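Local structure of beta-xylosidase (Uncultured organism, 4MLG) at residues M203-D206 with K210-S213; R163-L168 with E197-L202; T217-F222 with F258-V263; C138-K143 with Y148-G153. The protein probably acts as a beta-xylosidase of glycoside hydrolase family 43, a beta-propeller enzyme that removes xylose from the non-reducing ends of xylooligosaccharides. All coordinates share one frame; numbering follows the deposited sequence.

Contact 1 of 4, residues M203-D206 with K210-S213; sequences MILD and KLLS
Leu-205 and Leu-211 face each other across a single beta bridge, with two backbone bonds holding the chains around it. One runs from Leu-212 N to Ile-204 O at 3.2 Å, nearly straight and in the carbonyl plane. The other, from Asp-206 N to Lys-210 O, is more bent, and its donor lies 27° out of the carbonyl plane. Beside that carbonyl the alpha hydrogen of Leu-205 adds a CA-H...O contact.

The tight side is made by these bonds together with Ile-204 and Leu-212, both buried. Leu-212 lies alongside the Ile-204 carbonyl, its CD1 3.7 Å from Ile-204 CG2, and the two side chains cross obliquely. Ile-204 in turn is walled in by Phe-221 and by Phe-236 and Tyr-238 of strand 233-239. Asp-206 borders this part: its OD1 lies 3.4 Å from Leu-212 CD2 and forms a salt bridge with Arg-219.

A second apolar cluster is more open. Met-203 CE meets Leu-211 CG at 3.7 Å, the side chains crossing at about a right angle; the bend at chi3 (69°) carries the methyl there. Leu-205 CD2 touches Leu-211 CD2, also at 3.7 Å. The solvent side belongs to the Lys-210 chain, whose CB lies 3.3 Å from Asp-206 OD2. It is extended as far as CE, then bent at chi4, leaving NZ too far from the carboxylate for an ion pair. The arrangement is that of a tight, hairpin-like chain reversal closing the end of strand 200-205, the outermost strand of its propeller blade.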
loop_
_atom_site.group_PDB
_atom_site.type_symbol
_atom_site.label_atom_id
_atom_site.label_comp_id
_atom_site.label_asym_id
_atom_site.label_seq_id
_atom_site.Cartn_x
_atom_site.Cartn_y
_atom_site.Cartn_z
ATOM N N MET A 203 9.146 0.467 22.466
ATOM C CA MET A 203 9.793 1.610 23.096
ATOM C C MET A 203 11.233 1.316 23.509
ATOM O O MET A 203 11.496 0.375 24.258
ATOM C CB MET A 203 8.986 2.078 24.308
ATOM C CG MET A 203 7.526 2.361 23.999
ATOM S SD MET A 203 6.575 2.818 25.462
ATOM C CE MET A 203 7.261 4.428 25.830
ATOM N N ILE A 204 12.161 2.119 23.000
ATOM C CA ILE A 204 13.546 2.059 23.445
ATOM C C ILE A 204 13.821 3.268 24.336
ATOM O O ILE A 204 13.604 4.410 23.927
ATOM C CB ILE A 204 14.530 2.021 22.261
ATOM C CG1 ILE A 204 14.117 0.935 21.267
ATOM C CG2 ILE A 204 15.945 1.771 22.754
ATOM C CD1 ILE A 204 15.058 0.787 20.097
ATOM N N LEU A 205 14.290 3.014 25.554
ATOM C CA LEU A 205 14.384 4.062 26.567
ATOM C C LEU A 205 15.810 4.420 26.980
ATOM O O LEU A 205 16.773 3.766 26.583
ATOM C CB LEU A 205 13.592 3.659 27.812
ATOM C CG LEU A 205 12.134 3.253 27.613
ATOM C CD1 LEU A 205 11.487 2.928 28.950
ATOM C CD2 LEU A 205 11.367 4.350 26.895
ATOM N N ASP A 206 15.918 5.470 27.792
ATOM C CA ASP A 206 17.168 5.862 28.432
ATOM C C ASP A 206 17.496 4.896 29.556
ATOM O O ASP A 206 16.817 3.886 29.741
ATOM C CB ASP A 206 17.034 7.259 29.044
ATOM C CG ASP A 206 17.205 8.366 28.031
ATOM O OD1 ASP A 206 18.012 8.197 27.094
ATOM O OD2 ASP A 206 16.539 9.411 28.182
ATOM N N LYS A 210 13.407 7.089 29.845
ATOM C CA LYS A 210 12.813 8.063 28.938
ATOM C C LYS A 210 13.061 7.666 27.484
ATOM O O LYS A 210 14.149 7.204 27.142
ATOM C CB LYS A 210 13.380 9.459 29.211
ATOM C CG LYS A 210 12.830 10.551 28.307
ATOM C CD LYS A 210 13.436 11.903 28.645
ATOM C CE LYS A 210 12.922 12.984 27.709
ATOM N NZ LYS A 210 11.443 13.128 27.783
ATOM N N LEU A 211 12.044 7.841 26.643
ATOM C CA LEU A 211 12.148 7.540 25.215
ATOM C C LEU A 211 13.311 8.279 24.572
ATOM O O LEU A 211 13.480 9.481 24.778
ATOM C CB LEU A 211 10.851 7.913 24.493
ATOM C CG LEU A 211 9.697 6.914 24.535
ATOM C CD1 LEU A 211 8.421 7.561 24.026
ATOM C CD2 LEU A 211 10.037 5.688 23.705
ATOM N N LEU A 212 14.111 7.554 23.794
ATOM C CA LEU A 212 15.246 8.151 23.101
ATOM C C LEU A 212 14.789 9.255 22.152
ATOM O O LEU A 212 13.831 9.081 21.397
ATOM C CB LEU A 212 16.035 7.089 22.334
ATOM C CG LEU A 212 16.836 6.093 23.170
ATOM C CD1 LEU A 212 17.491 5.056 22.274
ATOM C CD2 LEU A 212 17.883 6.819 24.001
ATOM N N SER A 213 15.477 10.391 22.209
ATOM C CA SER A 213 15.133 11.538 21.379
ATOM C C SER A 213 15.607 11.351 19.942
ATOM O O SER A 213 16.384 10.443 19.645
ATOM C CB SER A 213 15.723 12.820 21.970
ATOM O OG SER A 213 17.127 12.712 22.117
#

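Contact 2 of 4, residues R163-L168 with E197-L202; sequences RNNKAL and EEPRDL
The pyrrolidine ring of Pro-199 lies over one face of the Asn-165 carboxamide, offset toward its rim, bringing Pro-199 CB to 3.3 Å from Asn-165 OD1 and Pro-199 CD to 3.4 Å from Asn-165 ND2. In the amide plane itself, ND2 donates to Pro-199 O at 2.8 Å, the acceptor only 8° out of that plane and the N-H pointing almost straight at it. On the acceptor side the fit is less regular, since the donor is tilted well out of the carbonyl plane. The other flat group is the guanidinium of Arg-200. Glu-197 CD lies at its edge, in its plane, but the two groups are not coplanar: NH2 meets both oxygens on their syn sides, well out of the carboxylate plane, at 2.6 Å to Glu-197 OE1 and 3.1 Å to Glu-197 OE2.

Asn-165 sits in a type I' beta turn from Arg-163 to Lys-166, the two-residue loop of a small hairpin made by strands 162-163 and 166-167. That turn projects the asparagine toward the start of strand 200-205, the outermost strand of its propeller blade. The other end of the amide is engaged too: OD1 is hydrogen-bonded to the hydroxyl of Tyr-133. Pro-199 also packs on Phe-151 and Val-186. Beyond the turn lies the second subunit: Asn-165 O bonds to Asn-105 ND2 and Lys-166 NZ to Gln-104 O, both of that neighbouring chain.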
loop_
_atom_site.group_PDB
_atom_site.type_symbol
_atom_site.label_atom_id
_atom_site.label_comp_id
_atom_site.label_asym_id
_atom_site.label_seq_id
_atom_site.Cartn_x
_atom_site.Cartn_y
_atom_site.Cartn_z
ATOM N N ARG A 163 2.337 6.878 10.988
ATOM C CA ARG A 163 2.114 7.090 12.411
ATOM C C ARG A 163 1.016 6.140 12.866
ATOM O O ARG A 163 -0.100 6.181 12.347
ATOM C CB ARG A 163 1.720 8.539 12.708
ATOM C CG ARG A 163 2.875 9.529 12.668
ATOM C CD ARG A 163 4.034 9.068 13.544
ATOM N NE ARG A 163 5.082 10.080 13.659
ATOM C CZ ARG A 163 6.041 10.272 12.759
ATOM N NH1 ARG A 163 6.089 9.524 11.664
ATOM N NH2 ARG A 163 6.953 11.216 12.951
ATOM N N ASN A 164 1.347 5.285 13.829
ATOM C CA ASN A 164 0.434 4.257 14.318
ATOM C C ASN A 164 -0.091 3.373 13.190
ATOM O O ASN A 164 -1.301 3.188 13.044
ATOM C CB ASN A 164 -0.722 4.880 15.106
ATOM C CG ASN A 164 -0.241 5.701 16.287
ATOM O OD1 ASN A 164 -0.613 6.864 16.442
ATOM N ND2 ASN A 164 0.595 5.099 17.126
ATOM N N ASN A 165 0.837 2.853 12.389
ATOM C CA ASN A 165 0.535 1.968 11.262
ATOM C C ASN A 165 -0.249 2.624 10.120
ATOM O O ASN A 165 -0.539 1.979 9.112
ATOM C CB ASN A 165 -0.174 0.694 11.736
ATOM C CG ASN A 165 0.564 -0.002 12.864
ATOM O OD1 ASN A 165 1.794 -0.072 12.870
ATOM N ND2 ASN A 165 -0.187 -0.519 13.829
ATOM N N LYS A 166 -0.580 3.903 10.274
ATOM C CA LYS A 166 -1.350 4.623 9.263
ATOM C C LYS A 166 -0.474 5.609 8.498
ATOM O O LYS A 166 0.191 6.454 9.097
ATOM C CB LYS A 166 -2.525 5.364 9.906
ATOM C CG LYS A 166 -3.413 4.492 10.780
ATOM C CD LYS A 166 -3.921 3.279 10.021
ATOM C CE LYS A 166 -4.727 2.366 10.929
ATOM N NZ LYS A 166 -5.184 1.143 10.215
ATOM N N ALA A 167 -0.480 5.500 7.173
ATOM C CA ALA A 167 0.336 6.362 6.324
ATOM C C ALA A 167 -0.053 7.829 6.459
ATOM O O ALA A 167 -1.231 8.161 6.562
ATOM C CB ALA A 167 0.235 5.923 4.871
ATOM N N LEU A 168 0.948 8.702 6.456
ATOM C CA LEU A 168 0.709 10.137 6.528
ATOM C C LEU A 168 0.565 10.725 5.130
ATOM O O LEU A 168 1.081 10.169 4.158
ATOM C CB LEU A 168 1.854 10.833 7.266
ATOM C CG LEU A 168 2.018 10.537 8.758
ATOM C CD1 LEU A 168 3.317 11.130 9.284
ATOM C CD2 LEU A 168 0.832 11.078 9.538
ATOM N N GLU A 197 -2.441 -9.252 15.200
ATOM C CA GLU A 197 -2.872 -8.033 15.870
ATOM C C GLU A 197 -2.310 -6.819 15.146
ATOM O O GLU A 197 -1.658 -6.952 14.111
ATOM C CB GLU A 197 -2.382 -8.027 17.318
ATOM C CG GLU A 197 -0.864 -8.030 17.436
ATOM C CD GLU A 197 -0.384 -7.954 18.869
ATOM O OE1 GLU A 197 -1.234 -7.964 19.783
ATOM O OE2 GLU A 197 0.846 -7.882 19.079
ATOM N N GLU A 198 -2.561 -5.636 15.694
ATOM C CA GLU A 198 -1.984 -4.415 15.149
ATOM C C GLU A 198 -0.586 -4.197 15.712
ATOM O O GLU A 198 -0.369 -4.341 16.915
ATOM C CB GLU A 198 -2.861 -3.202 15.467
ATOM C CG GLU A 198 -4.207 -3.187 14.766
ATOM C CD GLU A 198 -4.836 -1.808 14.758
ATOM O OE1 GLU A 198 -4.150 -0.843 14.356
ATOM O OE2 GLU A 198 -6.013 -1.686 15.157
ATOM N N PRO A 199 0.371 -3.854 14.837
ATOM C CA PRO A 199 1.738 -3.533 15.260
ATOM C C PRO A 199 1.756 -2.349 16.221
ATOM O O PRO A 199 0.850 -1.517 16.191
ATOM C CB PRO A 199 2.428 -3.155 13.947
ATOM C CG PRO A 199 1.651 -3.870 12.894
ATOM C CD PRO A 199 0.229 -3.846 13.370
ATOM N N ARG A 200 2.778 -2.281 17.067
ATOM C CA ARG A 200 2.885 -1.207 18.045
ATOM C C ARG A 200 4.339 -0.818 18.287
ATOM O O ARG A 200 5.257 -1.551 17.916
ATOM C CB ARG A 200 2.212 -1.610 19.360
ATOM C CG ARG A 200 2.548 -3.018 19.825
ATOM C CD ARG A 200 1.764 -3.390 21.074
ATOM N NE ARG A 200 1.089 -4.677 20.931
ATOM C CZ ARG A 200 0.394 -5.270 21.895
ATOM N NH1 ARG A 200 0.281 -4.694 23.085
ATOM N NH2 ARG A 200 -0.187 -6.441 21.674
ATOM N N ASP A 201 4.539 0.342 18.901
ATOM C CA ASP A 201 5.880 0.825 19.209
ATOM C C ASP A 201 6.617 -0.112 20.158
ATOM O O ASP A 201 6.085 -0.501 21.200
ATOM C CB ASP A 201 5.821 2.227 19.827
ATOM C CG ASP A 201 5.483 3.301 18.814
ATOM O OD1 ASP A 201 5.826 3.130 17.626
ATOM O OD2 ASP A 201 4.880 4.323 19.205
ATOM N N LEU A 202 7.838 -0.483 19.782
ATOM C CA LEU A 202 8.747 -1.143 20.706
ATOM C C LEU A 202 9.603 -0.057 21.334
ATOM O O LEU A 202 10.647 0.309 20.794
ATOM C CB LEU A 202 9.638 -2.153 19.987
ATOM C CG LEU A 202 10.522 -2.981 20.925
ATOM C CD1 LEU A 202 9.698 -4.044 21.643
ATOM C CD2 LEU A 202 11.692 -3.606 20.183
#

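Contact 3 of 4, residues T217-F222 with F258-V263; sequences TKRRFF and FTYRGV
The loop that runs from one propeller blade to the next, between strands 200-205 and 223-230, packs here on strand 258-265, the outer strand of the second blade, by laying Arg-219 on Tyr-260. Both faces of the tyrosine ring are met. Over one comes the aliphatic part of Arg-219, whose CG makes a CH-pi contact 3.9 Å from the centroid of the Tyr-260 ring and only 19° off its normal. On the opposite face lies the backbone nitrogen of Gly-262, two residues further along the tyrosine's own strand. Tyr-260 CG is anti to the backbone N (chi1 171°), which turns the ring toward the loop.

Arg-219 NE also lies over the face that CG covers, 3.7 Å from Tyr-260 CD2. The arginine chain bends at chi3, and its guanidinium plane ends up 67° from that of the ring, so the charged group is tipped rather than laid flat upon it. Its ends are directed to acids: NH1 forms a salt bridge with Asp-216, and NH2 another with Asp-206. The aromatic surface therefore receives the arginine through CG and NE, while two carboxylates probably balance its charge and would tend to fix the rotation of the guanidinium.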
loop_
_atom_site.group_PDB
_atom_site.type_symbol
_atom_site.label_atom_id
_atom_site.label_comp_id
_atom_site.label_asym_id
_atom_site.label_seq_id
_atom_site.Cartn_x
_atom_site.Cartn_y
_atom_site.Cartn_z
ATOM N N THR A 217 21.241 10.544 17.814
ATOM C CA THR A 217 21.459 9.660 16.668
ATOM C C THR A 217 22.471 8.545 16.928
ATOM O O THR A 217 22.672 7.674 16.081
ATOM C CB THR A 217 21.895 10.448 15.415
ATOM O OG1 THR A 217 23.142 11.107 15.669
ATOM C CG2 THR A 217 20.843 11.481 15.041
ATOM N N LYS A 218 23.107 8.568 18.094
ATOM C CA LYS A 218 24.073 7.532 18.442
ATOM C C LYS A 218 23.418 6.369 19.186
ATOM O O LYS A 218 24.039 5.328 19.397
ATOM C CB LYS A 218 25.228 8.121 19.258
ATOM C CG LYS A 218 26.445 8.478 18.416
ATOM C CD LYS A 218 27.480 9.267 19.203
ATOM C CE LYS A 218 27.151 10.751 19.219
ATOM N NZ LYS A 218 28.260 11.555 19.802
ATOM N N ARG A 219 22.159 6.552 19.569
ATOM C CA ARG A 219 21.422 5.532 20.309
ATOM C C ARG A 219 20.049 5.283 19.689
ATOM O O ARG A 219 19.483 4.200 19.833
ATOM C CB ARG A 219 21.273 5.946 21.776
ATOM C CG ARG A 219 22.595 6.119 22.507
ATOM C CD ARG A 219 22.486 7.160 23.608
ATOM N NE ARG A 219 21.814 6.654 24.800
ATOM C CZ ARG A 219 21.337 7.427 25.769
ATOM N NH1 ARG A 219 21.445 8.745 25.678
ATOM N NH2 ARG A 219 20.744 6.886 26.823
ATOM N N ARG A 220 19.525 6.294 19.001
ATOM C CA ARG A 220 18.217 6.223 18.351
ATOM C C ARG A 220 18.144 5.099 17.319
ATOM O O ARG A 220 19.106 4.849 16.597
ATOM C CB ARG A 220 17.893 7.571 17.694
ATOM C CG ARG A 220 16.893 7.509 16.554
ATOM C CD ARG A 220 17.465 8.134 15.293
ATOM N NE ARG A 220 18.673 7.445 14.848
ATOM C CZ ARG A 220 19.387 7.798 13.785
ATOM N NH1 ARG A 220 19.018 8.836 13.047
ATOM N NH2 ARG A 220 20.472 7.111 13.458
ATOM N N PHE A 221 17.000 4.421 17.258
ATOM C CA PHE A 221 16.798 3.351 16.289
ATOM C C PHE A 221 16.783 3.878 14.857
ATOM O O PHE A 221 16.158 4.899 14.568
ATOM C CB PHE A 221 15.493 2.606 16.576
ATOM C CG PHE A 221 15.169 1.544 15.563
ATOM C CD1 PHE A 221 15.760 0.292 15.638
ATOM C CD2 PHE A 221 14.275 1.797 14.534
ATOM C CE1 PHE A 221 15.467 -0.689 14.704
ATOM C CE2 PHE A 221 13.976 0.822 13.596
ATOM C CZ PHE A 221 14.573 -0.423 13.682
ATOM N N PHE A 222 17.472 3.171 13.966
ATOM C CA PHE A 222 17.472 3.510 12.547
ATOM C C PHE A 222 16.934 2.343 11.724
ATOM O O PHE A 222 15.977 2.502 10.972
ATOM C CB PHE A 222 18.880 3.892 12.075
ATOM C CG PHE A 222 18.921 4.481 10.688
ATOM C CD1 PHE A 222 18.798 5.850 10.496
ATOM C CD2 PHE A 222 19.084 3.669 9.577
ATOM C CE1 PHE A 222 18.834 6.395 9.221
ATOM C CE2 PHE A 222 19.121 4.205 8.300
ATOM C CZ PHE A 222 18.995 5.570 8.122
ATOM N N PHE A 258 12.369 -1.516 26.007
ATOM C CA PHE A 258 13.756 -1.950 26.114
ATOM C C PHE A 258 14.665 -0.787 26.487
ATOM O O PHE A 258 14.607 0.279 25.876
ATOM C CB PHE A 258 14.221 -2.594 24.806
ATOM C CG PHE A 258 13.805 -4.029 24.660
ATOM C CD1 PHE A 258 14.731 -5.049 24.798
ATOM C CD2 PHE A 258 12.486 -4.358 24.398
ATOM C CE1 PHE A 258 14.351 -6.371 24.670
ATOM C CE2 PHE A 258 12.098 -5.679 24.269
ATOM C CZ PHE A 258 13.032 -6.687 24.407
ATOM N N THR A 259 15.500 -1.001 27.497
ATOM C CA THR A 259 16.422 0.027 27.962
ATOM C C THR A 259 17.788 -0.113 27.298
ATOM O O THR A 259 18.411 -1.174 27.364
ATOM C CB THR A 259 16.588 -0.031 29.493
ATOM O OG1 THR A 259 15.391 0.447 30.122
ATOM C CG2 THR A 259 17.764 0.820 29.940
ATOM N N TYR A 260 18.238 0.962 26.654
ATOM C CA TYR A 260 19.555 1.010 26.017
ATOM C C TYR A 260 20.668 0.588 26.972
ATOM O O TYR A 260 20.638 0.913 28.160
ATOM C CB TYR A 260 19.839 2.419 25.483
ATOM C CG TYR A 260 21.260 2.627 24.999
ATOM C CD1 TYR A 260 21.631 2.289 23.703
ATOM C CD2 TYR A 260 22.232 3.167 25.837
ATOM C CE1 TYR A 260 22.929 2.479 23.257
ATOM C CE2 TYR A 260 23.529 3.357 25.400
ATOM C CZ TYR A 260 23.872 3.013 24.110
ATOM O OH TYR A 260 25.163 3.203 23.672
ATOM N N ARG A 261 21.653 -0.130 26.443
ATOM C CA ARG A 261 22.759 -0.623 27.255
ATOM C C ARG A 261 24.116 -0.132 26.764
ATOM O O ARG A 261 24.877 0.464 27.527
ATOM C CB ARG A 261 22.734 -2.151 27.321
ATOM C CG ARG A 261 21.616 -2.703 28.185
ATOM C CD ARG A 261 21.833 -2.321 29.638
ATOM N NE ARG A 261 20.636 -2.512 30.450
ATOM C CZ ARG A 261 20.157 -1.603 31.293
ATOM N NH1 ARG A 261 20.777 -0.439 31.437
ATOM N NH2 ARG A 261 19.060 -1.857 31.992
ATOM N N GLY A 262 24.423 -0.383 25.495
ATOM C CA GLY A 262 25.705 0.019 24.949
ATOM C C GLY A 262 25.875 -0.233 23.463
ATOM O O GLY A 262 24.906 -0.245 22.703
ATOM N N VAL A 263 27.123 -0.431 23.053
ATOM C CA VAL A 263 27.456 -0.628 21.648
ATOM C C VAL A 263 28.045 -2.016 21.421
ATOM O O VAL A 263 28.982 -2.419 22.110
ATOM C CB VAL A 263 28.468 0.434 21.165
ATOM C CG1 VAL A 263 28.880 0.174 19.720
ATOM C CG2 VAL A 263 27.888 1.832 21.319
#

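Contact 4 of 4, residues C138-K143 with Y148-G153; sequences CIWPDK and YMYFGG
Tyr-150 CG stands beside the backbone N (chi1 -59°), which turns the phenol so that its edge meets Trp-140 CB, 3.7 Å from Tyr-150 CE2 and in the ring plane. Trp-140 CG is opposite its own backbone N (169°), setting the indole beside the phenol, and the two side chains run in the same direction. Tyr-148 presents its ring edge to Asp-142, whose CB approaches Tyr-148 CE2 at 3.4 Å.

Asp-142 follows an inverse gamma turn centred on Pro-141, and its OD1 accepts the indole N-H of Trp-140 at 3.2 Å. The same oxygen is bonded to the hydroxyl of Tyr-234, while Tyr-150 OH is bonded to Pro-254 O. On the other face of the sheet, Ile-139 CD1 meets Met-149 CE at 3.7 Å, and both side chains pack on Tyr-98 of strand 94-102.

The backbones pair in antiparallel register. Trp-140 with Tyr-148 and Cys-138 with Tyr-150 are hydrogen-bonded pairs flanking the non-hydrogen-bonded pair Ile-139 with Met-149; the bond from Cys-138 N to Tyr-150 O is weak. The Cys-138 side chain lies about 5 Å from the bound calcium ion, which is held by Asp-85 and His-274. Strands 138-141 and 147-151 form a buried beta hairpin, the two inner strands of a four-stranded antiparallel propeller blade, with 138-141 innermost, by the calcium site.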
loop_
_atom_site.group_PDB
_atom_site.type_symbol
_atom_site.label_atom_id
_atom_site.label_comp_id
_atom_site.label_asym_id
_atom_site.label_seq_id
_atom_site.Cartn_x
_atom_site.Cartn_y
_atom_site.Cartn_z
ATOM N N CYS A 138 12.317 -8.870 11.444
ATOM C CA CYS A 138 13.004 -9.869 12.253
ATOM C C CYS A 138 11.960 -10.751 12.926
ATOM O O CYS A 138 11.078 -10.252 13.622
ATOM C CB CYS A 138 13.875 -9.190 13.310
ATOM S SG CYS A 138 14.441 -10.285 14.633
ATOM N N ILE A 139 12.049 -12.060 12.716
ATOM C CA ILE A 139 11.055 -12.971 13.271
ATOM C C ILE A 139 11.597 -13.722 14.480
ATOM O O ILE A 139 12.543 -14.502 14.368
ATOM C CB ILE A 139 10.557 -13.977 12.226
ATOM C CG1 ILE A 139 10.344 -13.283 10.881
ATOM C CG2 ILE A 139 9.272 -14.632 12.705
ATOM C CD1 ILE A 139 9.281 -12.207 10.912
ATOM N N TRP A 140 10.978 -13.487 15.634
ATOM C CA TRP A 140 11.469 -14.032 16.895
ATOM C C TRP A 140 10.541 -15.083 17.505
ATOM O O TRP A 140 9.420 -14.770 17.912
ATOM C CB TRP A 140 11.713 -12.898 17.892
ATOM C CG TRP A 140 11.965 -13.366 19.287
ATOM C CD1 TRP A 140 11.181 -13.141 20.380
ATOM C CD2 TRP A 140 13.074 -14.149 19.741
ATOM N NE1 TRP A 140 11.737 -13.730 21.490
ATOM C CE2 TRP A 140 12.900 -14.356 21.124
ATOM C CE3 TRP A 140 14.200 -14.692 19.114
ATOM C CZ2 TRP A 140 13.808 -15.086 21.889
ATOM C CZ3 TRP A 140 15.100 -15.415 19.875
ATOM C CH2 TRP A 140 14.900 -15.605 21.248
ATOM N N PRO A 141 11.010 -16.338 17.565
ATOM C CA PRO A 141 10.274 -17.428 18.214
ATOM C C PRO A 141 10.379 -17.320 19.731
ATOM O O PRO A 141 11.287 -17.903 20.326
ATOM C CB PRO A 141 11.005 -18.688 17.730
ATOM C CG PRO A 141 11.875 -18.240 16.584
ATOM C CD PRO A 141 12.225 -16.825 16.894
ATOM N N ASP A 142 9.459 -16.583 20.344
ATOM C CA ASP A 142 9.494 -16.348 21.783
ATOM C C ASP A 142 9.176 -17.616 22.572
ATOM O O ASP A 142 8.603 -18.567 22.039
ATOM C CB ASP A 142 8.520 -15.232 22.162
ATOM C CG ASP A 142 8.726 -14.731 23.579
ATOM O OD1 ASP A 142 9.471 -13.745 23.756
ATOM O OD2 ASP A 142 8.147 -15.323 24.514
ATOM N N LYS A 143 9.550 -17.614 23.848
ATOM C CA LYS A 143 9.343 -18.761 24.723
ATOM C C LYS A 143 7.868 -19.012 25.041
ATOM O O LYS A 143 7.511 -20.088 25.521
ATOM C CB LYS A 143 10.132 -18.579 26.022
ATOM C CG LYS A 143 9.819 -17.285 26.755
ATOM C CD LYS A 143 10.619 -17.176 28.044
ATOM C CE LYS A 143 10.301 -15.890 28.793
ATOM N NZ LYS A 143 11.057 -15.788 30.073
ATOM N N TYR A 148 7.001 -13.479 16.939
ATOM C CA TYR A 148 6.877 -12.028 16.833
ATOM C C TYR A 148 7.742 -11.456 15.711
ATOM O O TYR A 148 8.863 -11.914 15.485
ATOM C CB TYR A 148 7.240 -11.367 18.166
ATOM C CG TYR A 148 6.367 -11.794 19.327
ATOM C CD1 TYR A 148 5.235 -11.069 19.673
ATOM C CD2 TYR A 148 6.674 -12.923 20.077
ATOM C CE1 TYR A 148 4.434 -11.455 20.732
ATOM C CE2 TYR A 148 5.877 -13.316 21.137
ATOM C CZ TYR A 148 4.760 -12.578 21.460
ATOM O OH TYR A 148 3.966 -12.968 22.516
ATOM N N MET A 149 7.213 -10.457 15.010
ATOM C CA MET A 149 7.971 -9.758 13.976
ATOM C C MET A 149 8.397 -8.376 14.452
ATOM O O MET A 149 7.581 -7.605 14.954
ATOM C CB MET A 149 7.159 -9.620 12.683
ATOM C CG MET A 149 7.811 -8.690 11.657
ATOM S SD MET A 149 6.804 -8.321 10.204
ATOM C CE MET A 149 6.864 -9.886 9.339
ATOM N N TYR A 150 9.680 -8.071 14.291
ATOM C CA TYR A 150 10.190 -6.739 14.578
ATOM C C TYR A 150 10.658 -6.105 13.276
ATOM O O TYR A 150 11.534 -6.642 12.600
ATOM C CB TYR A 150 11.339 -6.801 15.586
ATOM C CG TYR A 150 10.947 -7.432 16.902
ATOM C CD1 TYR A 150 10.489 -6.655 17.959
ATOM C CD2 TYR A 150 11.023 -8.806 17.085
ATOM C CE1 TYR A 150 10.124 -7.229 19.160
ATOM C CE2 TYR A 150 10.659 -9.390 18.281
ATOM C CZ TYR A 150 10.210 -8.597 19.315
ATOM O OH TYR A 150 9.849 -9.179 20.508
ATOM N N PHE A 151 10.064 -4.972 12.920
ATOM C CA PHE A 151 10.413 -4.306 11.672
ATOM C C PHE A 151 10.509 -2.795 11.836
ATOM O O PHE A 151 10.228 -2.256 12.909
ATOM C CB PHE A 151 9.412 -4.661 10.569
ATOM C CG PHE A 151 8.026 -4.129 10.808
ATOM C CD1 PHE A 151 7.627 -2.919 10.260
ATOM C CD2 PHE A 151 7.117 -4.844 11.569
ATOM C CE1 PHE A 151 6.350 -2.430 10.475
ATOM C CE2 PHE A 151 5.840 -4.360 11.787
ATOM C CZ PHE A 151 5.456 -3.153 11.238
ATOM N N GLY A 152 10.908 -2.121 10.760
ATOM C CA GLY A 152 11.077 -0.680 10.768
ATOM C C GLY A 152 12.415 -0.266 10.185
ATOM O O GLY A 152 13.386 -1.023 10.231
ATOM N N GLY A 153 12.464 0.943 9.634
ATOM C CA GLY A 153 13.687 1.478 9.063
ATOM C C GLY A 153 13.519 2.915 8.606
ATOM O O GLY A 153 12.616 3.221 7.831
#

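Overall arrangement
The four contacts belong to two adjoining propeller blades, whose strands 200-205 and 258-265 meet in parallel at the join. Along the chain, contact 4 closes first, followed by contact 2, contact 1 and contact 3 in series. Contacts 4 and 2 belong to the first blade; contacts 1 and 3, about 8 Å apart between centres, lie at the join and are linked by probable backbone hydrogen bonds. Contacts 1 and 2 use successive parts of strand 200-205, their centres about 17 Å apart. Contact 4 lies nearest the centre of the chain and packs on contact 2 through Leu-202 and Pro-199 and on contact 3 through Phe-221. The hairpin at residues 163-168, packed on the outer edge of the blade, carries contact 2 to the second subunit.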